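Local coordinates for DUF574 domain-containing protein (Thermobifida fusca, PDB 2QE6) that binds S-adenosylmethionine and probably acts as a methyltransferase, though its substrate is not known, at residues P239-T244 and L264-I269; N129-T134 and H146-R151; G77-L82 and S100-A105; W11-L16 and V116-R121; R138-I143 and G180-A185. The protein carries 1 engineered substitution. All coordinates share one frame; numbering follows the deposited sequence.

Contact 1: residues P239-T244 and L264-I269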
# COMPACT_ATOMS: atom_id res chain seq x y z
N PRO A 239 -6.95 -15.53 6.24
CA PRO A 239 -6.01 -16.55 6.76
C PRO A 239 -4.78 -16.11 7.55
O PRO A 239 -3.83 -16.91 7.69
CB PRO A 239 -5.54 -17.22 5.46
CG PRO A 239 -5.45 -16.03 4.50
CD PRO A 239 -6.64 -15.17 4.84
N GLY A 240 -4.78 -14.90 8.10
CA GLY A 240 -3.59 -14.36 8.80
C GLY A 240 -2.64 -13.65 7.85
O GLY A 240 -3.07 -13.09 6.85
N VAL A 241 -1.34 -13.72 8.14
CA VAL A 241 -0.31 -13.09 7.34
C VAL A 241 0.26 -14.18 6.41
O VAL A 241 0.84 -15.15 6.87
CB VAL A 241 0.78 -12.44 8.22
CG1 VAL A 241 1.91 -11.91 7.40
CG2 VAL A 241 0.16 -11.29 9.07
N VAL A 242 -0.00 -14.04 5.12
CA VAL A 242 0.33 -15.09 4.13
C VAL A 242 0.83 -14.44 2.86
O VAL A 242 0.62 -13.24 2.66
CB VAL A 242 -0.89 -15.95 3.79
CG1 VAL A 242 -1.38 -16.71 5.03
CG2 VAL A 242 -2.03 -15.08 3.16
N TYR A 243 1.52 -15.21 2.01
CA TYR A 243 1.96 -14.69 0.73
C TYR A 243 0.76 -14.02 0.04
O TYR A 243 -0.37 -14.45 0.16
CB TYR A 243 2.57 -15.79 -0.14
CG TYR A 243 3.92 -16.31 0.33
CD1 TYR A 243 5.03 -15.47 0.42
CD2 TYR A 243 4.10 -17.64 0.66
CE1 TYR A 243 6.30 -15.95 0.81
CE2 TYR A 243 5.36 -18.13 1.05
CZ TYR A 243 6.45 -17.27 1.12
OH TYR A 243 7.70 -17.71 1.49
N THR A 244 1.00 -12.90 -0.63
CA THR A 244 -0.09 -12.09 -1.15
C THR A 244 -1.13 -12.88 -2.00
O THR A 244 -2.32 -12.64 -1.85
CB THR A 244 0.45 -10.80 -1.91
OG1 THR A 244 1.40 -11.19 -2.92
CG2 THR A 244 1.12 -9.83 -0.95
N LEU A 264 7.54 -13.01 -2.80
CA LEU A 264 8.24 -11.78 -2.46
C LEU A 264 7.52 -10.96 -1.37
O LEU A 264 8.16 -10.26 -0.63
CB LEU A 264 8.49 -10.91 -3.73
CG LEU A 264 9.66 -11.36 -4.63
CD1 LEU A 264 9.68 -10.49 -5.92
CD2 LEU A 264 10.98 -11.36 -3.92
N GLY A 265 6.19 -11.04 -1.30
CA GLY A 265 5.44 -10.29 -0.32
C GLY A 265 4.34 -11.04 0.40
O GLY A 265 3.85 -12.07 -0.09
N MSE A 266 3.97 -10.50 1.58
CA MSE A 266 2.84 -11.03 2.37
C MSE A 266 1.82 -9.96 2.62
O MSE A 266 2.13 -8.81 2.57
CB MSE A 266 3.29 -11.63 3.69
CG MSE A 266 4.06 -12.91 3.52
SE MSE A 266 4.08 -14.06 5.00
CE MSE A 266 4.97 -15.57 4.25
N ALA A 267 0.59 -10.39 2.89
CA ALA A 267 -0.54 -9.52 3.18
C ALA A 267 -1.17 -9.98 4.51
O ALA A 267 -1.15 -11.17 4.83
CB ALA A 267 -1.60 -9.62 2.06
N GLY A 268 -1.75 -9.03 5.24
CA GLY A 268 -2.53 -9.32 6.44
C GLY A 268 -3.54 -8.21 6.68
O GLY A 268 -3.30 -7.07 6.33
N ILE A 269 -4.68 -8.57 7.24
CA ILE A 269 -5.67 -7.61 7.71
C ILE A 269 -6.03 -8.00 9.15
O ILE A 269 -6.29 -9.17 9.42
CB ILE A 269 -6.94 -7.59 6.87
CG1 ILE A 269 -6.65 -7.09 5.47
CG2 ILE A 269 -8.01 -6.66 7.52
CD1 ILE A 269 -7.90 -6.90 4.64
O HOH W 1 -5.26 -11.50 7.38
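The antiparallel end of a Rossmann-like methyltransferase sheet, where the outermost strand 235-243 runs beside 265-271, is joined here around the pair V242 and A267. Two backbone bonds close this hydrogen-bonded pair: V242 N gives to A267 O at 3.1 Å, in the carbonyl plane, and A267 N returns to V242 O at 2.9 Å, nearly along the C=O axis. Two residues on, T244 N reaches G265 O at 3.0 Å from above the carbonyl plane, as the chain turns out of the strand. M266, a selenomethionine, carries the side-chain contact. Its extended chain lays CE over the centre of the Y243 ring, 3.7 Å from the centroid, a CH-pi and Met-aromatic contact, while SE lies 3.9 Å from V241 CG1. G265 O meets the edge of the same ring, whose hydroxyl is bonded to T200. At the other end a CB on G268 would clash with V241 CG2. A water bridges the strands beyond this point, donating to G240 O and accepting from I269 N. Strand 191-197 pairs with the far edge of 265-271, helix 54-75 covers the face bearing A267, and helix 224-229 packs on V241 and M266.

Contact 2: residues N129-T134 and H146-R151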
# COMPACT_ATOMS: atom_id res chain seq x y z
N ASN A 129 -16.43 12.15 -2.13
CA ASN A 129 -16.04 11.14 -1.10
C ASN A 129 -14.65 10.63 -1.22
O ASN A 129 -14.30 9.65 -0.55
CB ASN A 129 -17.00 9.96 -1.12
CG ASN A 129 -18.43 10.38 -0.78
OD1 ASN A 129 -19.36 9.65 -1.07
ND2 ASN A 129 -18.59 11.56 -0.19
N THR A 130 -13.84 11.28 -2.05
CA THR A 130 -12.47 10.82 -2.24
C THR A 130 -11.56 12.03 -2.28
O THR A 130 -11.88 13.03 -2.92
CB THR A 130 -12.36 9.97 -3.53
OG1 THR A 130 -13.40 8.97 -3.55
CG2 THR A 130 -11.04 9.28 -3.62
N ALA A 131 -10.47 11.99 -1.56
CA ALA A 131 -9.54 13.11 -1.47
C ALA A 131 -8.12 12.55 -1.53
O ALA A 131 -7.93 11.36 -1.29
CB ALA A 131 -9.75 13.87 -0.15
N VAL A 132 -7.17 13.39 -1.92
CA VAL A 132 -5.76 13.02 -2.04
C VAL A 132 -4.88 14.14 -1.50
O VAL A 132 -5.18 15.29 -1.68
CB VAL A 132 -5.36 12.66 -3.51
CG1 VAL A 132 -5.55 13.82 -4.44
CG2 VAL A 132 -3.91 12.10 -3.57
N PHE A 133 -3.80 13.80 -0.81
CA PHE A 133 -2.83 14.83 -0.47
C PHE A 133 -1.42 14.28 -0.29
O PHE A 133 -1.21 13.06 -0.14
CB PHE A 133 -3.29 15.68 0.73
CG PHE A 133 -3.33 14.96 2.06
CD1 PHE A 133 -4.47 14.26 2.46
CD2 PHE A 133 -2.25 15.04 2.94
CE1 PHE A 133 -4.52 13.63 3.72
CE2 PHE A 133 -2.29 14.42 4.20
CZ PHE A 133 -3.43 13.71 4.58
N THR A 134 -0.45 15.19 -0.36
CA THR A 134 0.97 14.84 -0.23
C THR A 134 1.37 14.94 1.25
O THR A 134 1.07 15.91 1.91
CB THR A 134 1.83 15.75 -1.13
OG1 THR A 134 1.32 15.70 -2.47
CG2 THR A 134 3.29 15.33 -1.13
N HIS A 146 -4.80 16.43 9.30
CA HIS A 146 -4.95 17.12 8.02
C HIS A 146 -6.45 17.41 7.74
O HIS A 146 -7.30 16.56 8.05
CB HIS A 146 -4.30 16.26 6.91
CG HIS A 146 -4.08 16.99 5.63
ND1 HIS A 146 -5.11 17.26 4.74
CD2 HIS A 146 -2.97 17.55 5.10
CE1 HIS A 146 -4.63 17.94 3.72
NE2 HIS A 146 -3.33 18.12 3.90
N PRO A 147 -6.78 18.61 7.20
CA PRO A 147 -8.17 18.95 6.89
C PRO A 147 -8.91 17.92 6.02
O PRO A 147 -10.12 17.77 6.18
CB PRO A 147 -8.08 20.30 6.15
CG PRO A 147 -6.64 20.59 5.96
CD PRO A 147 -5.87 19.74 6.90
N ASP A 148 -8.20 17.24 5.12
CA ASP A 148 -8.84 16.23 4.27
C ASP A 148 -9.21 15.05 5.12
O ASP A 148 -10.31 14.52 4.97
CB ASP A 148 -7.96 15.80 3.08
CG ASP A 148 -7.87 16.88 1.98
OD1 ASP A 148 -8.79 17.71 1.83
OD2 ASP A 148 -6.87 16.87 1.24
N VAL A 149 -8.31 14.66 6.05
CA VAL A 149 -8.61 13.60 7.02
C VAL A 149 -9.75 13.99 7.95
O VAL A 149 -10.72 13.23 8.08
CB VAL A 149 -7.35 13.16 7.80
CG1 VAL A 149 -7.71 12.24 8.94
CG2 VAL A 149 -6.43 12.47 6.86
N ARG A 150 -9.66 15.18 8.55
CA ARG A 150 -10.66 15.58 9.55
C ARG A 150 -12.05 15.78 8.95
O ARG A 150 -13.04 15.46 9.60
CB ARG A 150 -10.19 16.80 10.35
CG ARG A 150 -8.98 16.43 11.25
CD ARG A 150 -9.07 16.98 12.66
NE ARG A 150 -8.65 18.39 12.68
CZ ARG A 150 -7.81 18.94 13.56
NH1 ARG A 150 -7.26 18.24 14.55
NH2 ARG A 150 -7.52 20.23 13.44
N ARG A 151 -12.12 16.25 7.71
CA ARG A 151 -13.41 16.41 7.06
C ARG A 151 -13.96 15.12 6.43
O ARG A 151 -15.14 15.07 6.10
CB ARG A 151 -13.37 17.53 6.02
CG ARG A 151 -12.82 17.12 4.67
CD ARG A 151 -12.52 18.33 3.76
NE ARG A 151 -11.90 17.88 2.51
CZ ARG A 151 -12.57 17.34 1.48
NH1 ARG A 151 -13.90 17.22 1.50
NH2 ARG A 151 -11.89 16.95 0.39
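Strand 130-134 meets helix 147-152 through the residues that point toward it, A131 and F133. A131 CB packs against the D148 carboxylate, 4.1 Å from CG, and is approached by R151 NH2 at 3.8 Å. In a salt bridge R151 NE donates to D148 OD1 at 3.2 Å; the oxygen lies in the guanidinium plane and offers its anti lone pair. F133 follows, its CG in the crowded position between backbone N and carbonyl carbon (chi1 69°), which turns the ring to the helix start. There it stacks face to face on the H146 imidazole, centroids 3.5 Å apart and planes 12° from parallel. V149 CG2 touches the ring edge at F133 CE1, 3.9 Å away. H146 is the N-cap, its ND1 accepting from D148 N at 3.1 Å with the donor near the ring plane, so the bond fixes the rotation of the ring that F133 covers. An alanine here removes the imidazole, and with it the stack on F133 and the ND1 cap, and would probably loosen the start of the helix. Strand 106-111 pairs alongside 130-134, the edge strand of the sheet, and helix 114-124 packs against its V132 face, opposite helix 147-152.

Contact 3: residues G77-L82 and S100-A105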
# COMPACT_ATOMS: atom_id res chain seq x y z
N GLY A 77 -18.12 -4.11 6.19
CA GLY A 77 -18.99 -2.94 6.33
C GLY A 77 -18.31 -1.60 6.60
O GLY A 77 -18.95 -0.70 7.14
N ILE A 78 -17.04 -1.45 6.18
CA ILE A 78 -16.26 -0.22 6.49
C ILE A 78 -16.54 0.84 5.42
O ILE A 78 -16.52 0.53 4.23
CB ILE A 78 -14.77 -0.50 6.54
CG1 ILE A 78 -14.40 -1.47 7.69
CG2 ILE A 78 -13.96 0.82 6.60
CD1 ILE A 78 -14.62 -0.98 9.11
N SER A 79 -16.81 2.08 5.84
CA SER A 79 -17.12 3.17 4.92
C SER A 79 -16.07 4.26 4.87
O SER A 79 -16.26 5.21 4.16
CB SER A 79 -18.50 3.78 5.25
OG SER A 79 -19.47 2.78 5.13
N GLN A 80 -14.93 4.08 5.56
CA GLN A 80 -13.92 5.12 5.75
C GLN A 80 -12.57 4.47 5.59
O GLN A 80 -12.28 3.56 6.34
CB GLN A 80 -13.94 5.70 7.18
CG GLN A 80 -15.30 6.07 7.71
CD GLN A 80 -15.26 6.90 8.98
OE1 GLN A 80 -15.53 8.10 8.95
NE2 GLN A 80 -14.97 6.26 10.11
N PHE A 81 -11.77 4.92 4.62
CA PHE A 81 -10.43 4.35 4.37
C PHE A 81 -9.39 5.47 4.34
O PHE A 81 -9.63 6.55 3.77
CB PHE A 81 -10.36 3.58 3.03
CG PHE A 81 -11.33 2.45 2.93
CD1 PHE A 81 -12.68 2.68 2.75
CD2 PHE A 81 -10.91 1.15 3.07
CE1 PHE A 81 -13.58 1.62 2.67
CE2 PHE A 81 -11.83 0.09 3.02
CZ PHE A 81 -13.14 0.33 2.80
N LEU A 82 -8.25 5.19 4.96
CA LEU A 82 -7.07 6.03 4.87
C LEU A 82 -5.96 5.21 4.22
O LEU A 82 -5.49 4.22 4.78
CB LEU A 82 -6.64 6.52 6.26
CG LEU A 82 -5.43 7.44 6.34
CD1 LEU A 82 -5.60 8.67 5.43
CD2 LEU A 82 -5.18 7.85 7.80
N SER A 100 -17.62 0.28 -5.54
CA SER A 100 -18.30 -0.82 -6.25
C SER A 100 -19.14 -1.69 -5.31
O SER A 100 -20.17 -2.20 -5.73
CB SER A 100 -17.31 -1.72 -7.04
OG SER A 100 -16.53 -2.55 -6.18
N VAL A 101 -18.69 -1.86 -4.07
CA VAL A 101 -19.44 -2.64 -3.08
C VAL A 101 -20.23 -1.76 -2.10
O VAL A 101 -21.16 -2.24 -1.47
CB VAL A 101 -18.54 -3.64 -2.29
CG1 VAL A 101 -17.89 -4.63 -3.24
CG2 VAL A 101 -17.48 -2.95 -1.49
N ASN A 102 -19.87 -0.49 -1.98
CA ASN A 102 -20.41 0.38 -0.93
C ASN A 102 -20.38 1.81 -1.44
O ASN A 102 -19.38 2.51 -1.27
CB ASN A 102 -19.54 0.23 0.33
CG ASN A 102 -19.99 1.10 1.52
OD1 ASN A 102 -20.93 1.90 1.43
ND2 ASN A 102 -19.30 0.90 2.66
N PRO A 103 -21.47 2.23 -2.12
CA PRO A 103 -21.48 3.53 -2.81
C PRO A 103 -21.13 4.75 -1.93
O PRO A 103 -20.65 5.76 -2.47
CB PRO A 103 -22.93 3.65 -3.32
CG PRO A 103 -23.44 2.25 -3.37
CD PRO A 103 -22.75 1.51 -2.26
N ASP A 104 -21.36 4.64 -0.62
CA ASP A 104 -21.06 5.72 0.35
C ASP A 104 -19.63 5.77 0.88
O ASP A 104 -19.32 6.64 1.68
CB ASP A 104 -21.94 5.55 1.59
CG ASP A 104 -23.39 5.59 1.26
OD1 ASP A 104 -23.74 6.25 0.25
OD2 ASP A 104 -24.16 4.96 2.02
N ALA A 105 -18.79 4.82 0.47
CA ALA A 105 -17.46 4.69 1.03
C ALA A 105 -16.66 5.97 0.77
O ALA A 105 -16.84 6.62 -0.28
CB ALA A 105 -16.74 3.48 0.42
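The backbone of 77-82 leaves a helix at G77, whose phi is positive, and enters strand 80-84, while 100-105 leaves helix 94-101 at N102 and folds into a type I turn closed by A105 N to N102 O at 3.0 Å; the two segments come nearest at S79 and A105. N102 spans them. Its CG stands anti to the backbone N (chi1 180°), which sends the amide toward S79. ND2 donates to S79 OG at 3.1 Å, almost straight at 163° and with the hydroxyl oxygen close to the amide plane. The same nitrogen makes a weak, bent bond to I78 O at 3.2 Å, and another weak one to A73 O in helix 54-75, so the amide holds the end of that helix and the following loop together. On the other side of the amide, OD1 accepts weakly from D104 N at 3.4 Å and thus bears on the turn. The S79 carbonyl oxygen receives a CA-H...O contact from A105 CA at 3.4 Å. Apolar packing is slight, A105 CB lying 4.3 Å from F81 CE1. This contact gathers the start of strand 80-84, the C-terminal end of helix 94-101 and the turn leading into strand 106-111, one beta-alpha-beta unit; S79 and F81 pair with the last of these, the backbone of Q80 bonds to A160 of strand 160-163, and helix 54-75 lies against F81 and V101.

Contact 4: residues W11-L16 and V116-R121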
# COMPACT_ATOMS: atom_id res chain seq x y z
N TRP A 11 3.09 15.46 -20.18
CA TRP A 11 2.96 14.42 -19.12
C TRP A 11 3.96 13.26 -19.25
O TRP A 11 4.17 12.78 -20.34
CB TRP A 11 1.54 13.79 -19.11
CG TRP A 11 1.35 13.02 -17.83
CD1 TRP A 11 1.58 11.68 -17.62
CD2 TRP A 11 1.00 13.57 -16.58
NE1 TRP A 11 1.38 11.37 -16.29
CE2 TRP A 11 1.03 12.52 -15.62
CE3 TRP A 11 0.69 14.87 -16.15
CZ2 TRP A 11 0.72 12.72 -14.27
CZ3 TRP A 11 0.37 15.07 -14.80
CH2 TRP A 11 0.41 14.00 -13.88
N PRO A 12 4.57 12.80 -18.14
CA PRO A 12 4.53 13.32 -16.78
C PRO A 12 5.13 14.73 -16.75
O PRO A 12 5.84 15.10 -17.70
CB PRO A 12 5.39 12.34 -15.98
CG PRO A 12 5.54 11.13 -16.82
CD PRO A 12 5.38 11.57 -18.23
N PRO A 13 4.82 15.51 -15.70
CA PRO A 13 5.20 16.93 -15.77
C PRO A 13 6.72 17.07 -15.70
O PRO A 13 7.32 16.59 -14.74
CB PRO A 13 4.51 17.58 -14.55
CG PRO A 13 3.57 16.52 -13.99
CD PRO A 13 4.11 15.20 -14.44
N PRO A 14 7.33 17.70 -16.72
CA PRO A 14 8.80 17.80 -16.79
C PRO A 14 9.42 18.46 -15.55
O PRO A 14 10.53 18.10 -15.16
CB PRO A 14 9.04 18.65 -18.03
CG PRO A 14 7.78 18.61 -18.80
CD PRO A 14 6.67 18.40 -17.84
N GLY A 15 8.70 19.40 -14.91
CA GLY A 15 9.17 20.02 -13.67
C GLY A 15 9.38 19.07 -12.49
O GLY A 15 9.96 19.45 -11.49
N LEU A 16 8.87 17.83 -12.58
CA LEU A 16 9.02 16.83 -11.51
C LEU A 16 10.15 15.83 -11.79
O LEU A 16 10.48 14.99 -10.94
CB LEU A 16 7.70 16.07 -11.28
CG LEU A 16 6.47 16.84 -10.76
CD1 LEU A 16 5.23 15.93 -10.67
CD2 LEU A 16 6.76 17.46 -9.40
N VAL A 116 1.53 12.04 -7.45
CA VAL A 116 0.27 11.37 -7.04
C VAL A 116 -0.82 12.43 -6.87
O VAL A 116 -1.93 12.34 -7.45
CB VAL A 116 0.49 10.52 -5.73
CG1 VAL A 116 -0.83 9.93 -5.19
CG2 VAL A 116 1.48 9.40 -5.96
N LEU A 117 -0.49 13.49 -6.15
CA LEU A 117 -1.42 14.63 -6.03
C LEU A 117 -1.70 15.27 -7.38
O LEU A 117 -2.85 15.61 -7.69
CB LEU A 117 -0.90 15.68 -5.06
CG LEU A 117 -1.75 16.95 -4.84
CD1 LEU A 117 -3.26 16.64 -4.59
CD2 LEU A 117 -1.14 17.81 -3.72
N THR A 118 -0.66 15.46 -8.19
CA THR A 118 -0.86 16.12 -9.46
C THR A 118 -1.78 15.34 -10.40
O THR A 118 -2.62 15.93 -11.07
CB THR A 118 0.47 16.46 -10.15
OG1 THR A 118 1.29 17.16 -9.21
CG2 THR A 118 0.23 17.37 -11.36
N HIS A 119 -1.61 14.03 -10.47
CA HIS A 119 -2.44 13.21 -11.34
C HIS A 119 -3.86 13.11 -10.78
O HIS A 119 -4.87 13.27 -11.51
CB HIS A 119 -1.82 11.79 -11.50
CG HIS A 119 -2.34 11.04 -12.69
ND1 HIS A 119 -1.62 10.05 -13.31
CD2 HIS A 119 -3.49 11.18 -13.41
CE1 HIS A 119 -2.32 9.57 -14.33
NE2 HIS A 119 -3.45 10.25 -14.42
N GLY A 120 -3.92 12.90 -9.47
CA GLY A 120 -5.14 12.55 -8.75
C GLY A 120 -6.11 13.70 -8.59
O GLY A 120 -7.32 13.48 -8.66
N ARG A 121 -5.57 14.90 -8.38
CA ARG A 121 -6.36 16.08 -8.05
C ARG A 121 -7.34 16.26 -9.18
O ARG A 121 -8.52 16.45 -8.95
CB ARG A 121 -5.48 17.33 -7.88
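Aromatic packing dominates the meeting of the N-terminal segment 11-16 with helix 114-124. W11, its CG anti to the backbone N (chi1 -166°), extends its indole toward the helix and sets the edge of its six-membered ring against the face of the H119 imidazole. The T-shaped pair has centroids 5.0 Å apart and planes at 64°. W11 CZ2 leads, 3.7 Å from H119 ND1, while CH2 rests 3.9 Å from H119 CB, so the indole tip meets the root of the histidine as well as its ring. Looser van der Waals contacts extend the same surface: T118 CG2 lies at the edge of the indole, 4.1 Å from W11 CZ3, and also faces P13 CG at 4.3 Å. L16 CD1 comes up to the T118 hydroxyl, 4.4 Å from OG1. Polar anchoring comes from elsewhere, since W11 NE1 bonds to D35 and T118 OG1 to P114 O one turn back in its own helix. Within 11-16, the ring of P13 covers one face of the indole, and L16 N bonds to P13 O, bending the chain back so that L16 also points to the helix. An alanine at W11 removes the indole with its edge-to-face pair to H119 and its bond to D35, and would probably leave the segment less firmly seated. This is surface packing of an N-terminal arm against a helix of the Rossmann-like methyltransferase core.

Contact 5: residues R138-I143 and G180-A185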
# COMPACT_ATOMS: atom_id res chain seq x y z
N ARG A 138 5.46 8.83 7.89
CA ARG A 138 6.22 8.75 9.12
C ARG A 138 5.90 9.88 10.10
O ARG A 138 6.46 9.93 11.20
CB ARG A 138 7.69 8.73 8.79
CG ARG A 138 8.07 7.49 8.00
CD ARG A 138 9.53 7.56 7.60
NE ARG A 138 9.73 8.65 6.64
CZ ARG A 138 10.88 8.92 6.04
NH1 ARG A 138 11.96 8.19 6.28
NH2 ARG A 138 10.95 9.95 5.20
N ASP A 139 5.00 10.78 9.70
CA ASP A 139 4.49 11.83 10.57
C ASP A 139 2.96 11.68 10.77
O ASP A 139 2.19 12.47 10.22
CB ASP A 139 4.81 13.19 9.95
CG ASP A 139 4.63 14.34 10.92
OD1 ASP A 139 4.19 14.12 12.08
OD2 ASP A 139 4.93 15.48 10.51
N PRO A 140 2.53 10.68 11.57
CA PRO A 140 1.13 10.35 11.81
C PRO A 140 0.32 11.53 12.34
O PRO A 140 -0.83 11.70 11.96
CB PRO A 140 1.18 9.25 12.90
CG PRO A 140 2.55 8.78 12.94
CD PRO A 140 3.44 9.75 12.28
N GLU A 141 0.95 12.33 13.21
CA GLU A 141 0.34 13.52 13.79
C GLU A 141 -0.09 14.48 12.71
O GLU A 141 -1.20 14.97 12.73
CB GLU A 141 1.30 14.22 14.77
N TYR A 142 0.78 14.74 11.74
CA TYR A 142 0.41 15.63 10.65
C TYR A 142 -0.73 15.00 9.80
O TYR A 142 -1.72 15.66 9.49
CB TYR A 142 1.65 15.96 9.77
CG TYR A 142 1.32 16.82 8.58
CD1 TYR A 142 1.22 18.21 8.69
CD2 TYR A 142 1.07 16.25 7.34
CE1 TYR A 142 0.88 18.98 7.60
CE2 TYR A 142 0.75 17.00 6.25
CZ TYR A 142 0.66 18.37 6.37
OH TYR A 142 0.31 19.10 5.24
N ILE A 143 -0.62 13.73 9.44
CA ILE A 143 -1.63 13.12 8.57
C ILE A 143 -3.00 13.05 9.26
O ILE A 143 -4.02 13.45 8.68
CB ILE A 143 -1.18 11.73 8.06
CG1 ILE A 143 -0.09 11.89 7.00
CG2 ILE A 143 -2.34 10.93 7.48
CD1 ILE A 143 0.70 10.63 6.77
N GLY A 180 2.09 1.99 15.24
CA GLY A 180 1.37 2.13 16.51
C GLY A 180 0.50 3.38 16.60
O GLY A 180 -0.58 3.34 17.17
N ALA A 181 0.97 4.51 16.07
CA ALA A 181 0.16 5.73 16.09
C ALA A 181 -1.14 5.56 15.30
O ALA A 181 -2.19 6.04 15.68
CB ALA A 181 0.96 6.90 15.54
N TYR A 182 -1.07 4.91 14.15
CA TYR A 182 -2.26 4.73 13.32
C TYR A 182 -3.20 3.70 13.98
O TYR A 182 -4.40 3.87 13.93
CB TYR A 182 -1.87 4.31 11.88
CG TYR A 182 -1.09 5.38 11.09
CD1 TYR A 182 -1.69 6.58 10.75
CD2 TYR A 182 0.25 5.18 10.71
CE1 TYR A 182 -1.01 7.58 10.03
CE2 TYR A 182 0.95 6.19 9.99
CZ TYR A 182 0.30 7.38 9.67
OH TYR A 182 0.93 8.39 8.98
N ARG A 183 -2.67 2.62 14.56
CA ARG A 183 -3.52 1.63 15.27
C ARG A 183 -4.24 2.28 16.43
O ARG A 183 -5.41 2.01 16.67
CB ARG A 183 -2.70 0.45 15.82
CG ARG A 183 -2.15 -0.47 14.75
CD ARG A 183 -1.76 -1.81 15.28
NE ARG A 183 -1.00 -1.62 16.49
CZ ARG A 183 0.31 -1.52 16.59
NH1 ARG A 183 1.09 -1.64 15.54
NH2 ARG A 183 0.85 -1.30 17.79
N ASP A 184 -3.51 3.14 17.15
CA ASP A 184 -4.04 3.83 18.32
C ASP A 184 -5.13 4.82 17.94
O ASP A 184 -6.04 4.99 18.72
CB ASP A 184 -2.94 4.56 19.10
CG ASP A 184 -2.02 3.61 19.86
OD1 ASP A 184 -2.34 2.41 19.97
OD2 ASP A 184 -0.95 4.08 20.32
N ALA A 185 -5.05 5.44 16.76
CA ALA A 185 -6.11 6.36 16.28
C ALA A 185 -7.48 5.73 16.05
O ALA A 185 -8.50 6.40 16.08
CB ALA A 185 -5.68 7.10 15.00
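Y182 reaches from helix 175-185 to the first turn of helix 140-145 and turns one face of its ring to P140 CB. With CG anti to the carbonyl carbon (chi1 -65°), the tyrosine swings across so that this carbon stands over the face, displaced toward the rim. P140 CB is 4.1 Å from the ring centroid, a CH-pi contact, and 3.8 Å from Y182 CZ. I143 comes from another side, crossing the tyrosine at about a right angle and meeting the ring at its edge: its CD1 is 3.2 Å from Y182 OH, close packing against the oxygen. The hydroxyl is hydrogen-bonded to V137 O, a backbone atom just before the helix, which anchors the end of the ring. One residue back, A181 points toward P140, its methyl pressing on the proline CB methylene at 3.5 Å, CB to CB. P140 CB thus touches both A181 and Y182. Ahead of it D139 takes the N-cap position, OD1 accepting from Y142 N in a weak bond at 3.5 Å, while L84 of strand 80-84 packs on both I143 and Y182. The contact borders the cofactor pocket: R138 touches S-adenosylmethionine and makes a salt bridge to D136, and V137, whose carbonyl Y182 grips, also binds the cofactor, at the loop after strand 130-134 of the Rossmann-like fold.

Contacts 1, 2 and 3 share the Rossmann-like sheet. Contacts 1 and 2 lie at its two outer edges, centres about 28 Å apart on opposite sides of the chain's centre, and contact 3 lies about 15 Å from contact 2 at the start of the first strand. Along the chain contact 4 opens first, with contact 3 nested inside it; contacts 2 and 5 then interleave, and contact 1 comes last. Contacts 2 and 5 touch where V149 CG2 meets I143 O; contact 2 also touches contact 4, since helix 114-124 precedes strand 130-134 and packs on it. Contact 5 includes R138, which touches S-adenosylmethionine; contacts 2, 3 and 4 lie farther from the cofactor, in the surrounding fold.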